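Local coordinates for protein glycoside hydrolase family 43 (Halothermothrix orenii, PDB 4QQS) that hydrolyses glycosidic bonds, with alpha-L-arabinofuranosidase activity, and probably takes part in the breakdown of xylan, at residues 7-12 against 285-290; 16-21 against 271-276. One frame throughout, in Å; residues are numbered along the deposited sequence.

Contacts 1 and 2 bring the N-terminal region of this five-bladed beta-propeller against its last four-stranded sheet, their centres about 7 Å apart. Contact 2 is nested along the chain inside the loop that contact 1 closes. Segments 285-290 and 271-276 belong to adjacent strands of the last four-stranded blade, 285-295 and 268-275, and Y272 OH touches D290 OD2 at 2.6 Å. Against this sheet come two successive pieces of the N-terminal region: the loop 7-12, and then strand 16-23 at the edge of the first blade. Contact 1 therefore joins the N-terminal loop to the last blade, while contact 2 joins first and last blades beside the predicted catalytic base D17.

Contact 1: 7-12 against 285-290; sequences NPVGGI and RTVNID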
# COMPACT_ATOMS: atom_id res chain seq x y z
N ASN A 7 -0.26 -18.10 7.92
CA ASN A 7 -1.16 -17.09 7.41
C ASN A 7 -2.60 -17.58 7.46
O ASN A 7 -2.84 -18.78 7.39
CB ASN A 7 -0.82 -16.76 5.96
CG ASN A 7 0.37 -15.85 5.82
OD1 ASN A 7 0.52 -14.89 6.58
ND2 ASN A 7 1.22 -16.14 4.84
N PRO A 8 -3.56 -16.66 7.56
CA PRO A 8 -3.36 -15.21 7.73
C PRO A 8 -2.94 -14.86 9.16
O PRO A 8 -3.55 -15.32 10.10
CB PRO A 8 -4.76 -14.64 7.44
CG PRO A 8 -5.48 -15.72 6.70
CD PRO A 8 -4.97 -16.99 7.30
N VAL A 9 -1.91 -14.03 9.33
CA VAL A 9 -1.39 -13.73 10.65
C VAL A 9 -2.23 -12.69 11.38
O VAL A 9 -2.61 -11.66 10.81
CB VAL A 9 0.09 -13.27 10.63
CG1 VAL A 9 0.99 -14.41 10.19
CG2 VAL A 9 0.28 -12.05 9.75
N GLY A 10 -2.55 -12.98 12.64
CA GLY A 10 -3.25 -12.03 13.48
C GLY A 10 -4.76 -12.16 13.46
O GLY A 10 -5.44 -11.55 14.29
N GLY A 11 -5.29 -12.92 12.51
CA GLY A 11 -6.73 -13.09 12.39
C GLY A 11 -7.46 -11.78 12.17
O GLY A 11 -8.58 -11.59 12.64
N ILE A 12 -6.82 -10.87 11.44
CA ILE A 12 -7.38 -9.56 11.19
C ILE A 12 -8.18 -9.61 9.90
O ILE A 12 -7.62 -9.83 8.83
CB ILE A 12 -6.27 -8.52 11.06
CG1 ILE A 12 -5.44 -8.44 12.34
CG2 ILE A 12 -6.85 -7.16 10.74
CD1 ILE A 12 -4.15 -7.69 12.18
N ARG A 285 -11.08 -8.51 3.47
CA ARG A 285 -9.77 -9.12 3.29
C ARG A 285 -9.07 -9.26 4.63
O ARG A 285 -9.52 -8.75 5.66
CB ARG A 285 -8.95 -8.33 2.27
CG ARG A 285 -9.57 -8.50 0.87
CD ARG A 285 -9.59 -7.29 0.01
NE ARG A 285 -10.14 -6.10 0.64
CZ ARG A 285 -9.92 -4.91 0.11
NH1 ARG A 285 -9.23 -4.84 -1.01
NH2 ARG A 285 -10.37 -3.82 0.68
N THR A 286 -7.96 -10.00 4.61
CA THR A 286 -7.24 -10.39 5.80
C THR A 286 -5.74 -10.27 5.55
O THR A 286 -5.29 -10.25 4.41
CB THR A 286 -7.67 -11.81 6.22
OG1 THR A 286 -7.15 -12.13 7.52
CG2 THR A 286 -7.22 -12.85 5.23
N VAL A 287 -4.97 -10.14 6.62
CA VAL A 287 -3.55 -9.82 6.58
C VAL A 287 -2.68 -11.07 6.52
O VAL A 287 -2.93 -12.05 7.22
CB VAL A 287 -3.18 -8.99 7.83
CG1 VAL A 287 -1.70 -8.66 7.85
CG2 VAL A 287 -4.00 -7.70 7.89
N ASN A 288 -1.63 -11.00 5.70
CA ASN A 288 -0.68 -12.09 5.49
C ASN A 288 0.72 -11.53 5.40
O ASN A 288 0.91 -10.37 5.01
CB ASN A 288 -0.96 -12.83 4.18
CG ASN A 288 -2.37 -13.30 4.08
OD1 ASN A 288 -2.71 -14.40 4.52
ND2 ASN A 288 -3.23 -12.46 3.56
N ILE A 289 1.71 -12.37 5.71
CA ILE A 289 3.11 -12.03 5.48
C ILE A 289 3.80 -13.17 4.75
O ILE A 289 3.41 -14.34 4.87
CB ILE A 289 3.87 -11.71 6.80
CG1 ILE A 289 4.04 -12.95 7.67
CG2 ILE A 289 3.16 -10.57 7.55
CD1 ILE A 289 4.81 -12.68 8.94
N ASP A 290 4.85 -12.85 4.00
CA ASP A 290 5.70 -13.89 3.44
C ASP A 290 7.06 -13.29 3.09
O ASP A 290 7.22 -12.08 2.97
CB ASP A 290 5.06 -14.58 2.22
CG ASP A 290 4.18 -15.77 2.58
OD1 ASP A 290 4.61 -16.63 3.38
OD2 ASP A 290 3.06 -15.88 2.00
O HOH W 1 -4.94 -11.71 9.44
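The side-chain amide of N7 docks on the backbone of I289. With CG beside its own backbone N (chi1 -78°), N7 OD1 accepts from I289 N at 2.9 Å, the donor lying somewhat above the amide plane. N7 ND2 returns a nearly straight bond to I289 O, 2.8 Å long and within the amide plane. A second bond from ND2 to T305 O helps fix its rotation. Next to it the packing is tight: after a cis peptide bond, P8 turns its ring so that CB lies 3.2 Å from V287 O. N288 lies alongside this ring, pointing the same way, its OD1 3.4 Å from P8 CA, while its ND2 is held by T274 and Y272.

At the other end T286 OG1, anti to its backbone N, donates to I12 O over 2.7 Å, approaching from well above the carbonyl plane; V287 N adds a weak bond to the same oxygen. On the apolar side, the V9 and I289 side chains cross at about a right angle, CG2 to CG2 at 3.9 Å, and I12 lies beside V287, CB to CG2 at 4.0 Å.

Between these ends the loop bulges away, and G10 and G11, turning with the positive phi that glycine readily adopts, face solvent without reaching the strand. Water 1 lies between loop and strand: it accepts from I12 N at 2.9 Å and donates to T286 OG1, with V9 O and V287 O as further acceptors, more than its protons can serve.

The loop thus lies along strand 285-295 of the last blade, T286 packing on T274 of strand 268-275, while I12 and V287 rest on L29 of strand 26-32 in the first blade.

Contact 2: 16-21 against 271-276; sequences GDPYVL and VYHTHT
Two bonds meet at D17 OD2: a weak one from H273 NE2, 3.5 Å long and well bent, and a better one from water 2, which donates over 2.8 Å. The water also lies in the plane of the imidazole, 3.3 Å from H273 NE2. D17 and H273 run side by side with carboxylate and ring turned 53° apart. H273 meets the strand with its edge, and D17 N sits in the ring plane only 2.9 Å from CD2, a very close fit.

In the next shell, T32 OG1 binds D17 OD1, so both carboxylate oxygens are held. A first torsion of -45° puts D17 CG beside the backbone N, and the carboxylate end comes back near H273. H273 takes the crowded first torsion (chi1 66°), CG between backbone N and carbonyl carbon, and R285 packs against it. P18 crosses the imidazole at about a right angle, with CD 3.8 Å from H273 CD2 and CG against the Y272 carbonyl carbon. Farther along, V20 CG2 meets V271 CG1 at 3.9 Å, and P18 CB approaches the same methyl.

The side chains of E195, the predicted proton donor, and D126, predicted to tune its pKa, lie near that of D17, the predicted proton acceptor, which also touches the sodium ligand H256. Segments 16-21 and 271-275 run antiparallel, their axes 6.0 Å apart at closest approach, yet belong to different blades; strand 257-261 links them, S258 OG bonding to P18 O and V20 N while the S258 backbone pairs with V271.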
# COMPACT_ATOMS: atom_id res chain seq x y z
N GLY A 16 -8.50 -4.01 4.33
CA GLY A 16 -7.74 -4.11 3.10
C GLY A 16 -6.48 -3.27 3.25
O GLY A 16 -6.39 -2.44 4.14
N ASP A 17 -5.51 -3.49 2.38
CA ASP A 17 -4.44 -2.53 2.14
C ASP A 17 -3.53 -2.40 3.37
O ASP A 17 -3.36 -1.32 3.93
CB ASP A 17 -5.03 -1.19 1.71
CG ASP A 17 -6.13 -1.34 0.66
OD1 ASP A 17 -7.16 -0.63 0.79
OD2 ASP A 17 -5.97 -2.15 -0.27
N PRO A 18 -2.92 -3.51 3.79
CA PRO A 18 -2.15 -3.47 5.04
C PRO A 18 -0.78 -2.81 4.89
O PRO A 18 0.04 -3.28 4.12
CB PRO A 18 -1.99 -4.95 5.37
CG PRO A 18 -1.97 -5.63 4.05
CD PRO A 18 -3.00 -4.87 3.25
N TYR A 19 -0.55 -1.77 5.68
CA TYR A 19 0.72 -1.06 5.65
C TYR A 19 1.40 -1.24 6.99
O TYR A 19 0.83 -0.87 8.01
CB TYR A 19 0.49 0.43 5.37
CG TYR A 19 1.79 1.18 5.32
CD1 TYR A 19 2.40 1.59 6.48
CD2 TYR A 19 2.43 1.42 4.12
CE1 TYR A 19 3.60 2.24 6.48
CE2 TYR A 19 3.65 2.11 4.10
CZ TYR A 19 4.22 2.51 5.30
OH TYR A 19 5.41 3.18 5.34
N VAL A 20 2.62 -1.77 7.01
CA VAL A 20 3.37 -1.95 8.24
C VAL A 20 4.57 -1.05 8.28
O VAL A 20 5.37 -1.03 7.34
CB VAL A 20 3.80 -3.41 8.46
CG1 VAL A 20 4.72 -3.53 9.67
CG2 VAL A 20 2.57 -4.28 8.61
N LEU A 21 4.71 -0.33 9.39
CA LEU A 21 5.91 0.41 9.72
C LEU A 21 6.58 -0.20 10.94
O LEU A 21 5.95 -0.45 11.95
CB LEU A 21 5.59 1.87 10.01
CG LEU A 21 6.83 2.74 10.28
CD1 LEU A 21 7.79 2.78 9.07
CD2 LEU A 21 6.41 4.13 10.67
N VAL A 271 3.94 -7.76 3.19
CA VAL A 271 2.72 -7.78 3.98
C VAL A 271 1.60 -7.47 2.99
O VAL A 271 1.63 -6.44 2.34
CB VAL A 271 2.74 -6.74 5.11
CG1 VAL A 271 1.47 -6.87 5.93
CG2 VAL A 271 3.99 -6.90 5.99
N TYR A 272 0.64 -8.37 2.86
CA TYR A 272 -0.35 -8.28 1.79
C TYR A 272 -1.69 -8.82 2.26
O TYR A 272 -1.76 -9.59 3.22
CB TYR A 272 0.13 -9.04 0.54
CG TYR A 272 0.34 -10.52 0.76
CD1 TYR A 272 1.51 -11.01 1.35
CD2 TYR A 272 -0.63 -11.43 0.39
CE1 TYR A 272 1.69 -12.38 1.56
CE2 TYR A 272 -0.45 -12.80 0.59
CZ TYR A 272 0.70 -13.27 1.18
OH TYR A 272 0.83 -14.63 1.37
N HIS A 273 -2.76 -8.41 1.58
CA HIS A 273 -4.06 -8.95 1.91
C HIS A 273 -4.47 -10.05 0.96
O HIS A 273 -3.95 -10.16 -0.14
CB HIS A 273 -5.13 -7.87 2.01
CG HIS A 273 -5.47 -7.16 0.74
ND1 HIS A 273 -5.83 -7.72 -0.47
CD2 HIS A 273 -5.59 -5.83 0.59
CE1 HIS A 273 -6.11 -6.74 -1.32
NE2 HIS A 273 -5.99 -5.59 -0.69
N THR A 274 -5.39 -10.89 1.43
CA THR A 274 -6.10 -11.86 0.59
C THR A 274 -7.57 -11.84 1.00
O THR A 274 -7.93 -11.33 2.05
CB THR A 274 -5.56 -13.29 0.77
OG1 THR A 274 -5.62 -13.64 2.15
CG2 THR A 274 -4.13 -13.41 0.27
N HIS A 275 -8.44 -12.43 0.19
CA HIS A 275 -9.85 -12.45 0.56
C HIS A 275 -10.09 -13.34 1.76
O HIS A 275 -9.59 -14.46 1.83
CB HIS A 275 -10.71 -12.93 -0.59
CG HIS A 275 -10.62 -12.06 -1.80
ND1 HIS A 275 -11.03 -10.74 -1.86
CD2 HIS A 275 -10.12 -12.35 -3.02
CE1 HIS A 275 -10.79 -10.28 -3.07
NE2 HIS A 275 -10.26 -11.24 -3.80
N THR A 276 -10.87 -12.84 2.70
CA THR A 276 -11.19 -13.62 3.89
C THR A 276 -12.02 -14.85 3.50
O THR A 276 -11.88 -15.92 4.09
CB THR A 276 -11.92 -12.74 4.92
OG1 THR A 276 -11.09 -11.62 5.24
CG2 THR A 276 -12.25 -13.51 6.19
O HOH W 2 -7.31 -3.15 -2.46